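Local coordinates for protein BpsB (PgaB), Poly-beta-1,6-N-acetyl-D-glucosamine N-deacetylase (PDB 5BU6) that removes acetyl groups from the N-acetylglucosamine units of poly-beta-1,6-N-acetyl-D-glucosamine as a family 4 carbohydrate esterase and is required for biofilm formation in Bordetella bronchiseptica, at residues P33-F36 against A37-T40; A190-R193 against A194-R197; T229-V232 against A233-G237; G247-T250 against P251-L255. The protein carries 5 engineered substitutions. All coordinates share one frame; numbering follows the deposited sequence.

Interaction 1: residues P33-F36 against A37-T40; sequences PDQF and AIET
Ile38 packs against the carbonyl oxygen of Gln35, its CB 3.3 Å from Gln35 O and its CG1 3.7 Å from the same oxygen. With CG1 anti to the carbonyl carbon (chi1 -67°) the longer branch runs back along the turn, and its tip, CD1, ends 4.0 Å from Asp34 O and close to Gln35 OE1. The Gln35 chain is bent at chi2, which brings its amide oxygen to that methyl, the two side chains crossing at a slant. Beneath them the main chain makes a type II beta turn from Gln35 to Ile38, closed by the bond from Ile38 N to Gln35 O (3.2 Å); the donor stands 36° out of the carbonyl plane. Ala37 takes the third position of the turn with a positive phi of 60°. The Phe36 ring touches the next residue through CD2, 3.9 Å from Ala37 CB. An Asx turn overlaps the start of the bend: Asp34 OD1 accepts from Phe36 N at 3.1 Å, the N-H arriving from above the carboxylate plane. Gln35 also touches Leu262 and Asp264 of strand 261-266, and its side chain lies about 11 Å from a bound nickel ion. The contact, two overlapping turns, thus rests on one backbone bond, with a carboxylate-to-backbone bond beside it and only thin apolar cover at the protein surface.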
loop_
_atom_site.group_PDB
_atom_site.type_symbol
_atom_site.label_atom_id
_atom_site.label_comp_id
_atom_site.label_asym_id
_atom_site.label_seq_id
_atom_site.Cartn_x
_atom_site.Cartn_y
_atom_site.Cartn_z
ATOM N N PRO A 33 -11.502 5.325 -5.806
ATOM C CA PRO A 33 -11.611 5.769 -7.202
ATOM C C PRO A 33 -12.552 4.885 -8.023
ATOM O O PRO A 33 -12.656 3.681 -7.785
ATOM C CB PRO A 33 -10.176 5.657 -7.722
ATOM C CG PRO A 33 -9.323 5.754 -6.498
ATOM C CD PRO A 33 -10.102 5.084 -5.411
ATOM N N ASP A 34 -13.222 5.501 -8.989
ATOM C CA ASP A 34 -14.205 4.824 -9.831
ATOM C C ASP A 34 -13.620 3.650 -10.633
ATOM O O ASP A 34 -12.574 3.782 -11.266
ATOM C CB ASP A 34 -14.829 5.843 -10.779
ATOM C CG ASP A 34 -15.880 5.240 -11.674
ATOM O OD1 ASP A 34 -16.598 4.323 -11.219
ATOM O OD2 ASP A 34 -15.988 5.690 -12.832
ATOM N N GLN A 35 -14.305 2.511 -10.608
ATOM C CA GLN A 35 -13.848 1.321 -11.326
ATOM C C GLN A 35 -14.816 0.922 -12.437
ATOM O O GLN A 35 -14.542 0.012 -13.220
ATOM C CB GLN A 35 -13.679 0.142 -10.361
ATOM C CG GLN A 35 -12.675 0.359 -9.247
ATOM C CD GLN A 35 -11.245 0.109 -9.687
ATOM O OE1 GLN A 35 -10.849 0.471 -10.795
ATOM N NE2 GLN A 35 -10.462 -0.518 -8.817
ATOM N N PHE A 36 -15.956 1.598 -12.485
ATOM C CA PHE A 36 -17.025 1.247 -13.407
ATOM C C PHE A 36 -16.555 1.327 -14.859
ATOM O O PHE A 36 -15.794 2.220 -15.225
ATOM C CB PHE A 36 -18.232 2.159 -13.176
ATOM C CG PHE A 36 -19.441 1.760 -13.947
ATOM C CD1 PHE A 36 -20.165 0.637 -13.587
ATOM C CD2 PHE A 36 -19.864 2.507 -15.030
ATOM C CE1 PHE A 36 -21.284 0.261 -14.295
ATOM C CE2 PHE A 36 -20.985 2.137 -15.743
ATOM C CZ PHE A 36 -21.699 1.010 -15.375
ATOM N N ALA A 37 -16.995 0.367 -15.668
ATOM C CA ALA A 37 -16.683 0.325 -17.102
ATOM C C ALA A 37 -15.182 0.231 -17.383
ATOM O O ALA A 37 -14.728 0.553 -18.486
ATOM C CB ALA A 37 -17.281 1.539 -17.815
ATOM N N ILE A 38 -14.420 -0.207 -16.381
ATOM C CA ILE A 38 -13.020 -0.574 -16.574
ATOM C C ILE A 38 -12.892 -2.090 -16.630
ATOM O O ILE A 38 -13.339 -2.799 -15.725
ATOM C CB ILE A 38 -12.112 -0.034 -15.461
ATOM C CG1 ILE A 38 -12.039 1.489 -15.525
ATOM C CG2 ILE A 38 -10.705 -0.624 -15.579
ATOM C CD1 ILE A 38 -11.070 2.073 -14.527
ATOM N N GLU A 39 -12.280 -2.581 -17.701
ATOM C CA GLU A 39 -12.134 -4.011 -17.911
ATOM C C GLU A 39 -11.115 -4.632 -16.955
ATOM O O GLU A 39 -10.035 -4.081 -16.728
ATOM C CB GLU A 39 -11.735 -4.292 -19.362
ATOM C CG GLU A 39 -11.679 -5.767 -19.705
ATOM C CD GLU A 39 -12.952 -6.490 -19.316
ATOM O OE1 GLU A 39 -14.045 -5.962 -19.609
ATOM O OE2 GLU A 39 -12.858 -7.578 -18.706
ATOM N N THR A 40 -11.480 -5.777 -16.384
ATOM C CA THR A 40 -10.564 -6.566 -15.570
ATOM C C THR A 40 -9.827 -7.555 -16.469
ATOM O O THR A 40 -10.452 -8.393 -17.126
ATOM C CB THR A 40 -11.306 -7.329 -14.441
ATOM O OG1 THR A 40 -11.865 -6.398 -13.504
ATOM C CG2 THR A 40 -10.362 -8.269 -13.703
#

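Interaction 2: residues A190-R193 against A194-R197; sequences AEYR and ARVR
Ala190 accepts the first of four successive i to i+4 helix bonds, its O taking the N-H of Ala194, whose CB rests 3.3 Å from the same oxygen. Glu191 follows, its O bonded to Arg195 N, while its carboxylate forms a salt bridge with Arg185 through OE2. Tyr192 carries more of the side-chain contact. Its CG is anti to the backbone N (chi1 167°), which lays the ring alongside Val196, the two pointing the same way with CE1 3.7 Å from Val196 CG2. Arg195 NH2 comes to the ring's edge near its plane, 3.6 Å from Tyr192 CD1, and the guanidinium is turned 43° from the ring, so this is an edge contact and not a stack over the face. The polar ends are held elsewhere: Tyr192 OH bonds to Ala174 O and Asn226, and Arg195 NE pairs with Glu187. Arg193 closes the walk by accepting from Arg197 N at 2.8 Å. The Arg197 chain bends at chi3 (-68°), and Arg193 O lies over one face of its guanidinium, toward the rim, 3.9 Å from NH1. Arg193 NH1 and Arg197 NH2 stand 4.6 Å apart, like charges probably eased by acidic neighbours: Arg193 NH2 bonds to Gln231 OE1 and salt-bridges Asp228, and Arg197 NE pairs with Glu235. Near the start of helix 189-211, these two turns lie against helix 227-235, Tyr192 touching Thr229 while Arg193 and Arg197 reach Val232.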
loop_
_atom_site.group_PDB
_atom_site.type_symbol
_atom_site.label_atom_id
_atom_site.label_comp_id
_atom_site.label_asym_id
_atom_site.label_seq_id
_atom_site.Cartn_x
_atom_site.Cartn_y
_atom_site.Cartn_z
ATOM N N ALA A 190 -4.193 14.856 20.534
ATOM C CA ALA A 190 -3.058 14.129 21.095
ATOM C C ALA A 190 -3.277 12.617 21.051
ATOM O O ALA A 190 -2.395 11.882 20.628
ATOM C CB ALA A 190 -2.795 14.581 22.512
ATOM N N GLU A 191 -4.448 12.160 21.489
ATOM C CA GLU A 191 -4.793 10.733 21.445
ATOM C C GLU A 191 -4.762 10.184 20.022
ATOM O O GLU A 191 -4.224 9.096 19.757
ATOM C CB GLU A 191 -6.178 10.496 22.057
ATOM C CG GLU A 191 -6.278 10.813 23.540
ATOM C CD GLU A 191 -7.711 10.771 24.053
ATOM O OE1 GLU A 191 -8.648 10.796 23.228
ATOM O OE2 GLU A 191 -7.902 10.714 25.285
ATOM N N TYR A 192 -5.346 10.941 19.102
ATOM C CA TYR A 192 -5.397 10.543 17.700
ATOM C C TYR A 192 -4.002 10.402 17.094
ATOM O O TYR A 192 -3.680 9.381 16.483
ATOM C CB TYR A 192 -6.220 11.565 16.917
ATOM C CG TYR A 192 -6.123 11.460 15.426
ATOM C CD1 TYR A 192 -6.415 10.271 14.762
ATOM C CD2 TYR A 192 -5.782 12.569 14.669
ATOM C CE1 TYR A 192 -6.333 10.193 13.371
ATOM C CE2 TYR A 192 -5.709 12.507 13.303
ATOM C CZ TYR A 192 -5.981 11.322 12.653
ATOM O OH TYR A 192 -5.908 11.295 11.283
ATOM N N ARG A 193 -3.171 11.423 17.281
ATOM C CA ARG A 193 -1.800 11.393 16.774
ATOM C C ARG A 193 -1.040 10.209 17.343
ATOM O O ARG A 193 -0.349 9.497 16.608
ATOM C CB ARG A 193 -1.069 12.698 17.123
ATOM C CG ARG A 193 -1.377 13.847 16.188
ATOM C CD ARG A 193 -0.721 15.161 16.655
ATOM N NE ARG A 193 -0.769 16.151 15.589
ATOM C CZ ARG A 193 0.208 16.347 14.708
ATOM N NH1 ARG A 193 1.324 15.633 14.784
ATOM N NH2 ARG A 193 0.072 17.266 13.759
ATOM N N ALA A 194 -1.176 10.005 18.650
ATOM C CA ALA A 194 -0.510 8.897 19.344
ATOM C C ALA A 194 -0.904 7.533 18.763
ATOM O O ALA A 194 -0.045 6.674 18.531
ATOM C CB ALA A 194 -0.818 8.944 20.824
ATOM N N ARG A 195 -2.198 7.332 18.527
ATOM C CA ARG A 195 -2.658 6.065 17.965
ATOM C C ARG A 195 -2.042 5.828 16.589
ATOM O O ARG A 195 -1.482 4.755 16.332
ATOM C CB ARG A 195 -4.192 6.027 17.894
ATOM C CG ARG A 195 -4.783 4.755 17.278
ATOM C CD ARG A 195 -6.318 4.697 17.451
ATOM N NE ARG A 195 -7.002 5.838 16.831
ATOM C CZ ARG A 195 -7.265 5.933 15.529
ATOM N NH1 ARG A 195 -6.917 4.955 14.708
ATOM N NH2 ARG A 195 -7.885 7.001 15.047
ATOM N N VAL A 196 -2.120 6.816 15.700
ATOM C CA VAL A 196 -1.556 6.639 14.367
ATOM C C VAL A 196 -0.032 6.471 14.417
ATOM O O VAL A 196 0.521 5.630 13.708
ATOM C CB VAL A 196 -1.899 7.811 13.436
ATOM C CG1 VAL A 196 -1.205 7.647 12.111
ATOM C CG2 VAL A 196 -3.416 7.918 13.252
ATOM N N ARG A 197 0.648 7.258 15.255
ATOM C CA ARG A 197 2.104 7.105 15.389
ATOM C C ARG A 197 2.537 5.713 15.835
ATOM O O ARG A 197 3.408 5.106 15.222
ATOM C CB ARG A 197 2.676 8.122 16.375
ATOM C CG ARG A 197 4.173 8.321 16.192
ATOM C CD ARG A 197 4.737 9.269 17.235
ATOM N NE ARG A 197 4.259 10.639 17.073
ATOM C CZ ARG A 197 3.318 11.200 17.825
ATOM N NH1 ARG A 197 2.742 10.507 18.795
ATOM N NH2 ARG A 197 2.953 12.461 17.611
#

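Interaction 3: residues T229-V232 against A233-G237; sequences TDQV and AAEVG
Four i to i+4 bonds carry the helix through this stretch, from Ala233 N to Thr229 O (2.9 Å) to Val236 N to Val232 O (3.2 Å), the last two less straight than the first pair as the helix nears its end. Among the side chains, Gln231 and Glu235 lie one turn apart on the same flank. Gln231 has CG anti to the backbone N and an extended chain, and its NE2 comes to 3.6 Å from Glu235 OE2, with the amide and carboxylate planes 71° apart. Glu235 is extended too, but with CG anti to its carbonyl carbon (chi1 -67°), which sends the chain back along the helix: CG lies 3.4 Å from Gln231 O. The stronger partners of both groups belong to helix 189-211, Arg193 for Gln231 OE1 and Arg197 for Glu235 OE1. The CB atoms of Ala233 and Ala234 rest against carbonyl oxygens of the preceding turn, Ala233 CB 3.4 Å from Thr229 O. Val236 places both its methyls near Val232 O, CG2 at 3.7 Å. Val232 is buried against Arg197 of helix 189-211, and Ala233 meets Leu200 of the same helix. Beyond Glu235 the backbone leaves helical angles, and Gly237 adopts a positive phi (87°). Gly237 N bonds to Ala234 O at 3.1 Å and Leu238 N to Ala233 O, a Schellman motif that ends helix 227-235 within the beta-alpha-beta unit linking strands 217-219 and 240-242.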
loop_
_atom_site.group_PDB
_atom_site.type_symbol
_atom_site.label_atom_id
_atom_site.label_comp_id
_atom_site.label_asym_id
_atom_site.label_seq_id
_atom_site.Cartn_x
_atom_site.Cartn_y
_atom_site.Cartn_z
ATOM N N THR A 229 -1.614 12.854 9.851
ATOM C CA THR A 229 -0.994 11.565 9.603
ATOM C C THR A 229 0.316 11.725 8.835
ATOM O O THR A 229 1.233 10.940 9.030
ATOM C CB THR A 229 -1.925 10.592 8.831
ATOM O OG1 THR A 229 -2.118 11.054 7.493
ATOM C CG2 THR A 229 -3.267 10.483 9.512
ATOM N N ASP A 230 0.408 12.728 7.968
ATOM C CA ASP A 230 1.641 12.928 7.210
ATOM C C ASP A 230 2.757 13.388 8.140
ATOM O O ASP A 230 3.906 12.971 8.007
ATOM C CB ASP A 230 1.426 13.928 6.075
ATOM C CG ASP A 230 0.480 13.383 4.999
ATOM O OD1 ASP A 230 0.270 12.150 4.972
ATOM O OD2 ASP A 230 -0.057 14.172 4.199
ATOM N N GLN A 231 2.404 14.224 9.104
ATOM C CA GLN A 231 3.378 14.731 10.066
ATOM C C GLN A 231 3.888 13.605 10.960
ATOM O O GLN A 231 5.074 13.496 11.247
ATOM C CB GLN A 231 2.752 15.833 10.907
ATOM C CG GLN A 231 3.717 16.487 11.863
ATOM C CD GLN A 231 3.014 17.461 12.784
ATOM O OE1 GLN A 231 1.980 18.032 12.426
ATOM N NE2 GLN A 231 3.558 17.646 13.984
ATOM N N VAL A 232 2.968 12.755 11.387
ATOM C CA VAL A 232 3.293 11.633 12.237
ATOM C C VAL A 232 4.123 10.579 11.482
ATOM O O VAL A 232 5.054 10.004 12.031
ATOM C CB VAL A 232 1.993 11.010 12.795
ATOM C CG1 VAL A 232 2.175 9.569 13.081
ATOM C CG2 VAL A 232 1.529 11.774 14.024
ATOM N N ALA A 233 3.787 10.331 10.221
ATOM C CA ALA A 233 4.581 9.420 9.393
ATOM C C ALA A 233 6.026 9.921 9.301
ATOM O O ALA A 233 6.972 9.140 9.379
ATOM C CB ALA A 233 3.967 9.290 8.007
ATOM N N ALA A 234 6.183 11.225 9.132
ATOM C CA ALA A 234 7.510 11.846 9.082
ATOM C C ALA A 234 8.292 11.633 10.380
ATOM O O ALA A 234 9.501 11.404 10.351
ATOM C CB ALA A 234 7.389 13.315 8.794
ATOM N N GLU A 235 7.596 11.695 11.513
ATOM C CA GLU A 235 8.243 11.514 12.813
ATOM C C GLU A 235 8.812 10.113 12.956
ATOM O O GLU A 235 9.854 9.934 13.579
ATOM C CB GLU A 235 7.270 11.790 13.966
ATOM C CG GLU A 235 6.830 13.238 14.089
ATOM C CD GLU A 235 5.643 13.402 15.018
ATOM O OE1 GLU A 235 5.321 12.446 15.754
ATOM O OE2 GLU A 235 5.027 14.486 15.002
ATOM N N VAL A 236 8.141 9.114 12.385
ATOM C CA VAL A 236 8.653 7.753 12.509
ATOM C C VAL A 236 9.543 7.374 11.323
ATOM O O VAL A 236 9.944 6.220 11.199
ATOM C CB VAL A 236 7.523 6.717 12.652
ATOM C CG1 VAL A 236 6.689 7.023 13.883
ATOM C CG2 VAL A 236 6.666 6.696 11.424
ATOM N N GLY A 237 9.860 8.347 10.470
ATOM C CA GLY A 237 10.807 8.132 9.379
ATOM C C GLY A 237 10.241 7.573 8.080
ATOM O O GLY A 237 10.974 7.037 7.241
#

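Interaction 4: residues G247-T250 against P251-L255; sequences GPNT and PDVAL
Val253 turns its CB toward the preceding residues, lying 3.5 Å from Thr250 O, and its two methyls divide over the chain there. CG2, anti to the carbonyl carbon, lies 3.6 Å from Thr250 O and 3.7 Å from Thr250 N, and it also approaches Pro248 O. CG1, anti to the backbone N (chi1 -179°), reaches across to the amide of Asn249 and ends 3.9 Å from OD1, the two side chains meeting at an angle. The main chain beneath makes a type I beta turn from Thr250 to Val253, with Pro251 and Asp252 at its corners. Val253 N closes it on Thr250 O at 3.0 Å, the donor standing 49° out of the carbonyl plane. Thr250 and Asp252 lie side by side over the bend, but their oxygens are modelled too close for that pairing to be trusted. The Asn249 amide is gripped from outside the turn: OD1 accepts from Arg259 N and ND2 donates to Phe13 O, while Pro248 O bonds to Arg259 NH1. Chemically, then, the contact combines one backbone bond with the apolar cover of a buried valine, and the buried amide beside it has partners at both its oxygen and its nitrogen.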
loop_
_atom_site.group_PDB
_atom_site.type_symbol
_atom_site.label_atom_id
_atom_site.label_comp_id
_atom_site.label_asym_id
_atom_site.label_seq_id
_atom_site.Cartn_x
_atom_site.Cartn_y
_atom_site.Cartn_z
ATOM N N GLY A 247 -3.020 10.581 -11.212
ATOM C CA GLY A 247 -2.357 11.626 -11.956
ATOM C C GLY A 247 -0.884 11.347 -12.071
ATOM O O GLY A 247 -0.375 10.419 -11.446
ATOM N N PRO A 248 -0.190 12.141 -12.891
ATOM C CA PRO A 248 1.249 11.947 -13.038
ATOM C C PRO A 248 1.975 12.471 -11.815
ATOM O O PRO A 248 1.554 13.462 -11.224
ATOM C CB PRO A 248 1.583 12.771 -14.287
ATOM C CG PRO A 248 0.586 13.892 -14.254
ATOM C CD PRO A 248 -0.678 13.311 -13.647
ATOM N N ASN A 249 3.045 11.802 -11.426
ATOM C CA ASN A 249 3.897 12.340 -10.379
ATOM C C ASN A 249 4.972 13.190 -11.008
ATOM O O ASN A 249 6.067 12.709 -11.303
ATOM C CB ASN A 249 4.516 11.235 -9.558
ATOM C CG ASN A 249 3.480 10.461 -8.799
ATOM O OD1 ASN A 249 2.961 10.926 -7.779
ATOM N ND2 ASN A 249 3.140 9.292 -9.309
ATOM N N THR A 250 4.631 14.450 -11.217
ATOM C CA THR A 250 5.541 15.408 -11.811
ATOM C C THR A 250 6.520 15.868 -10.723
ATOM O O THR A 250 6.319 15.565 -9.549
ATOM C CB THR A 250 4.755 16.584 -12.429
ATOM O OG1 THR A 250 3.924 17.180 -11.427
ATOM C CG2 THR A 250 3.883 16.090 -13.585
ATOM N N PRO A 251 7.601 16.572 -11.107
ATOM C CA PRO A 251 8.606 16.955 -10.105
ATOM C C PRO A 251 8.088 17.803 -8.939
ATOM O O PRO A 251 8.720 17.794 -7.891
ATOM C CB PRO A 251 9.619 17.766 -10.932
ATOM C CG PRO A 251 9.524 17.195 -12.287
ATOM C CD PRO A 251 8.069 16.850 -12.478
ATOM N N ASP A 252 6.986 18.531 -9.116
ATOM C CA ASP A 252 6.444 19.348 -8.031
ATOM C C ASP A 252 5.633 18.543 -6.998
ATOM O O ASP A 252 5.285 19.064 -5.941
ATOM C CB ASP A 252 5.577 20.469 -8.599
ATOM C CG ASP A 252 4.405 19.949 -9.399
ATOM O OD1 ASP A 252 4.593 18.970 -10.150
ATOM O OD2 ASP A 252 3.296 20.518 -9.275
ATOM N N VAL A 253 5.333 17.282 -7.302
ATOM C CA VAL A 253 4.648 16.413 -6.346
ATOM C C VAL A 253 5.633 15.875 -5.314
ATOM O O VAL A 253 6.587 15.187 -5.676
ATOM C CB VAL A 253 3.965 15.200 -7.033
ATOM C CG1 VAL A 253 3.226 14.329 -5.993
ATOM C CG2 VAL A 253 3.011 15.672 -8.131
ATOM N N ALA A 254 5.407 16.178 -4.038
ATOM C CA ALA A 254 6.261 15.638 -2.966
ATOM C C ALA A 254 6.143 14.132 -2.883
ATOM O O ALA A 254 5.066 13.587 -3.138
ATOM C CB ALA A 254 5.900 16.262 -1.614
ATOM N N LEU A 255 7.223 13.449 -2.487
ATOM C CA LEU A 255 7.170 11.992 -2.389
ATOM C C LEU A 255 6.285 11.545 -1.231
ATOM O O LEU A 255 5.990 10.368 -1.104
ATOM C CB LEU A 255 8.577 11.381 -2.243
ATOM C CG LEU A 255 9.477 11.479 -3.482
ATOM C CD1 LEU A 255 10.732 10.648 -3.279
ATOM C CD2 LEU A 255 8.774 11.095 -4.801
#

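Overall arrangement
Along the chain the four contacts come in series, and none encloses another. Interactions 2 and 3 are the only pair that touch: their centres are 11 Å apart, where helix 189-211 packs on helix 227-235, joined by a salt bridge from Arg197 to Glu235 and a probable hydrogen bond from Arg193 to Gln231. Interactions 1 and 4 are turns in loops, their centres 24 Å apart; the first leads into strand 41-42, the second lies between strands 240-242 and 261-266. Interactions 1 and 3 lie on opposite sides of the chain's centre, whereas interaction 4 comes within about 9 Å (nearest atoms) of both; the helix pair thus forms one joined unit of the deacetylase, and the two turns are separate loop features.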